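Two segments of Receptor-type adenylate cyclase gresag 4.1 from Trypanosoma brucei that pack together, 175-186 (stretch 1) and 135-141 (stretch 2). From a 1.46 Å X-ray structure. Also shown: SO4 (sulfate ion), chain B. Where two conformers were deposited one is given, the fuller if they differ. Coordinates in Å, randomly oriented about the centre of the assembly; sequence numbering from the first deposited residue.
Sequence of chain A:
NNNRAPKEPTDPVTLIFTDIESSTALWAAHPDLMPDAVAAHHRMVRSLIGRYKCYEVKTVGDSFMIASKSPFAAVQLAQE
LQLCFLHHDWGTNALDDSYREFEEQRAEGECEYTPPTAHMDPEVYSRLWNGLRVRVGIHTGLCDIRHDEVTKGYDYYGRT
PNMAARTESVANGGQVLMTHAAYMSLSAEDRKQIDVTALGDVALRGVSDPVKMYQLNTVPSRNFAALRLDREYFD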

# COMPACT_ATOMS: atom_id res chain seq x y z
N GLN A 175 13.09 1.15 -10.88
CA GLN A 175 12.03 0.80 -9.94
C GLN A 175 10.67 0.91 -10.65
O GLN A 175 10.44 1.79 -11.48
CB GLN A 175 12.09 1.86 -8.80
CG GLN A 175 11.21 1.45 -7.55
CD GLN A 175 11.44 2.42 -6.43
OE1 GLN A 175 11.69 3.58 -6.64
NE2 GLN A 175 11.27 1.96 -5.18
N VAL A 176 9.79 -0.03 -10.30
CA VAL A 176 8.42 -0.06 -10.82
C VAL A 176 7.48 0.05 -9.63
O VAL A 176 7.55 -0.75 -8.68
CB VAL A 176 8.11 -1.42 -11.53
CG1 VAL A 176 6.61 -1.44 -12.01
CG2 VAL A 176 9.08 -1.57 -12.78
N LEU A 177 6.67 1.12 -9.62
CA LEU A 177 5.66 1.30 -8.57
C LEU A 177 4.27 1.07 -9.12
O LEU A 177 3.97 1.44 -10.28
CB LEU A 177 5.68 2.76 -8.08
CG LEU A 177 7.03 3.13 -7.41
CD1 LEU A 177 6.94 4.64 -6.92
CD2 LEU A 177 7.45 2.22 -6.25
N MET A 178 3.44 0.43 -8.32
CA MET A 178 2.05 0.20 -8.67
C MET A 178 1.20 0.77 -7.53
O MET A 178 1.54 0.59 -6.34
CB MET A 178 1.74 -1.31 -8.77
CG MET A 178 2.58 -2.20 -9.74
SD MET A 178 2.28 -4.00 -9.36
CE MET A 178 0.88 -3.75 -8.87
N THR A 179 0.08 1.39 -7.85
CA THR A 179 -0.80 1.81 -6.76
C THR A 179 -1.50 0.57 -6.21
O THR A 179 -1.57 -0.49 -6.86
CB THR A 179 -1.92 2.76 -7.30
OG1 THR A 179 -2.61 2.02 -8.35
CG2 THR A 179 -1.27 4.03 -7.91
N HIS A 180 -2.08 0.71 -5.04
CA HIS A 180 -2.86 -0.40 -4.54
C HIS A 180 -4.00 -0.73 -5.47
O HIS A 180 -4.37 -1.88 -5.57
CB HIS A 180 -3.39 -0.04 -3.13
CG HIS A 180 -4.14 -1.16 -2.47
ND1 HIS A 180 -5.51 -1.27 -2.42
CD2 HIS A 180 -3.64 -2.27 -1.87
CE1 HIS A 180 -5.82 -2.41 -1.81
NE2 HIS A 180 -4.70 -3.02 -1.46
N ALA A 181 -4.60 0.24 -6.14
CA ALA A 181 -5.65 -0.04 -7.08
C ALA A 181 -5.26 -0.98 -8.15
O ALA A 181 -5.94 -1.94 -8.46
CB ALA A 181 -6.23 1.28 -7.66
N ALA A 182 -4.02 -0.76 -8.70
CA ALA A 182 -3.57 -1.68 -9.71
C ALA A 182 -3.31 -3.06 -9.11
O ALA A 182 -3.61 -4.07 -9.73
CB ALA A 182 -2.27 -1.14 -10.34
N TYR A 183 -2.67 -3.12 -7.95
CA TYR A 183 -2.34 -4.41 -7.32
C TYR A 183 -3.60 -5.20 -7.07
O TYR A 183 -3.64 -6.38 -7.46
CB TYR A 183 -1.60 -4.15 -6.01
CG TYR A 183 -1.15 -5.43 -5.33
CD1 TYR A 183 -0.18 -6.21 -5.95
CD2 TYR A 183 -1.64 -5.84 -4.10
CE1 TYR A 183 0.27 -7.40 -5.36
CE2 TYR A 183 -1.15 -7.02 -3.49
CZ TYR A 183 -0.22 -7.78 -4.15
OH TYR A 183 0.23 -8.99 -3.55
N MET A 184 -4.69 -4.58 -6.56
CA MET A 184 -5.86 -5.36 -6.28
C MET A 184 -6.74 -5.55 -7.52
O MET A 184 -7.74 -6.31 -7.43
CB MET A 184 -6.51 -4.94 -4.86
CG MET A 184 -5.85 -5.79 -3.49
SD MET A 184 -5.88 -7.19 -3.53
CE MET A 184 -7.67 -7.40 -3.51
N SER A 185 -6.39 -4.96 -8.69
CA SER A 185 -7.08 -5.22 -9.97
C SER A 185 -6.66 -6.56 -10.52
O SER A 185 -7.21 -7.06 -11.52
CB SER A 185 -6.86 -4.10 -10.96
OG SER A 185 -7.47 -2.94 -10.44
N LEU A 186 -5.51 -7.04 -10.07
CA LEU A 186 -5.01 -8.33 -10.51
C LEU A 186 -5.82 -9.40 -9.81
O LEU A 186 -6.27 -9.21 -8.66
CB LEU A 186 -3.57 -8.52 -10.00
CG LEU A 186 -2.60 -7.48 -10.56
CD1 LEU A 186 -1.23 -7.60 -9.84
CD2 LEU A 186 -2.43 -7.70 -12.02
S SO4 B . 14.57 13.32 -13.75
O1 SO4 B . 15.70 14.19 -13.94
O2 SO4 B . 13.58 13.41 -14.83
O3 SO4 B . 15.02 11.97 -13.55
O4 SO4 B . 13.91 13.75 -12.48
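Stretch 2 135-141: RVGIHTG

Stretch 2 is the extended segment 135-141 of a strand that begins earlier in the chain; it runs alongside the strand 176-179 of stretch 1 and then lies against the helix that follows it. The two strands are parallel, their axes 4.7 Å apart at closest approach and inclined by 16° (signed crossing angle -16°). Val 176 pairs with Val 136, Leu 177 with Gly 137 and Met 178 with Ile 138, at CA-CA distances of 4.7, 4.9 and 4.6 Å.

The hydrogen bonds alternate as a parallel ladder requires. Val 136 N donates to Gln 175 O (3.1 Å), Leu 177 N to Val 136 O (2.9 Å), Ile 138 N to Leu 177 O (2.8 Å) and Thr 179 N to Ile 138 O (3.1 Å). CA-H...O contacts fill in between them, among them Gly 137 CA to Leu 177 O at 3.3 Å.

On one face of the sheet, the side chains of Val 136 and Ile 138 meet those of Val 176 and Met 178. Val 136 CB lies 3.8 Å from Val 176 CG2. Ile 138, with chi1 m and chi2 t, extends its CD1 into the notch between its two neighbours, reaching Val 176 CG1 and Met 178 CG, each at 3.9 Å. Its other branch turns toward the helix, where Ile 138 CG2 is 4.2 Å from Ala 182 CB. The opposite face carries Leu 177, beside which Gly 137 contributes no side chain.

After Thr 179 the chain of stretch 1 leaves the ladder and turns into a helix whose axis crosses the strand at 71°, with a closest approach of 6.0 Å. Thr 179 joins the two elements: its OG1 accepts from Ala 182 N (3.1 Å), capping the helix, and also forms a hydrogen bond with His 139 ND1 (2.8 Å), lying at the edge of the imidazole ring near its plane.

Of the helix residues, Ala 181 and Ala 182 are the ones that meet the strand. Ala 181 CB approaches both His 139 CE1 and Thr 140 O at 3.6 Å, while Ala 182 CB is 4.0 Å from His 139 CA. Thr 140 is the bump that fits the hollow farther along: its OG1 lies 3.5 Å from Ala 182 CA, and its CG2 comes within 3.4 Å of Ser 185 OG, which itself donates to Ala 181 O (2.7 Å). His 180 and Tyr 183 point away.

At the other end of the strand, Arg 135 starts out sideways and the end of its side chain leads away from stretch 1, where NH1 donates to sulfate O3 (3.0 Å).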

# COMPACT_ATOMS: atom_id res chain seq x y z
N ARG A 135 12.30 4.55 -14.88
CA ARG A 135 11.29 4.53 -13.79
C ARG A 135 9.94 4.26 -14.39
O ARG A 135 9.65 4.66 -15.53
CB ARG A 135 11.27 5.87 -13.01
CG ARG A 135 11.04 7.06 -13.87
CD ARG A 135 10.74 8.30 -12.89
NE ARG A 135 10.54 9.50 -13.66
CZ ARG A 135 11.53 10.31 -13.96
NH1 ARG A 135 12.78 10.04 -13.54
NH2 ARG A 135 11.28 11.41 -14.70
N VAL A 136 9.11 3.49 -13.66
CA VAL A 136 7.80 3.10 -14.18
C VAL A 136 6.74 3.24 -13.10
O VAL A 136 7.01 2.86 -11.91
CB VAL A 136 7.86 1.59 -14.58
CG1 VAL A 136 6.54 1.11 -15.22
CG2 VAL A 136 9.01 1.34 -15.63
N GLY A 137 5.58 3.74 -13.52
CA GLY A 137 4.43 3.78 -12.56
C GLY A 137 3.24 3.11 -13.26
O GLY A 137 3.01 3.33 -14.48
N ILE A 138 2.43 2.43 -12.45
CA ILE A 138 1.28 1.70 -12.97
C ILE A 138 0.06 1.97 -12.09
O ILE A 138 0.21 1.98 -10.84
CB ILE A 138 1.50 0.15 -12.94
CG1 ILE A 138 2.76 -0.21 -13.74
CG2 ILE A 138 0.26 -0.57 -13.58
CD1 ILE A 138 3.10 -1.68 -13.60
N HIS A 139 -1.06 2.34 -12.72
CA HIS A 139 -2.29 2.52 -11.89
C HIS A 139 -3.42 1.99 -12.76
O HIS A 139 -3.37 1.98 -13.98
CB HIS A 139 -2.49 4.03 -11.59
CG HIS A 139 -3.79 4.34 -10.93
ND1 HIS A 139 -4.23 3.75 -9.75
CD2 HIS A 139 -4.77 5.19 -11.35
CE1 HIS A 139 -5.44 4.24 -9.48
NE2 HIS A 139 -5.78 5.11 -10.41
N THR A 140 -4.52 1.61 -12.10
CA THR A 140 -5.71 1.06 -12.81
C THR A 140 -6.91 1.82 -12.33
O THR A 140 -7.05 2.01 -11.12
CB THR A 140 -5.92 -0.40 -12.46
OG1 THR A 140 -4.77 -1.14 -12.91
CG2 THR A 140 -7.21 -0.91 -13.17
N GLY A 141 -7.72 2.29 -13.27
CA GLY A 141 -8.96 3.00 -12.84
C GLY A 141 -9.81 3.35 -14.05
O GLY A 141 -9.42 3.22 -15.17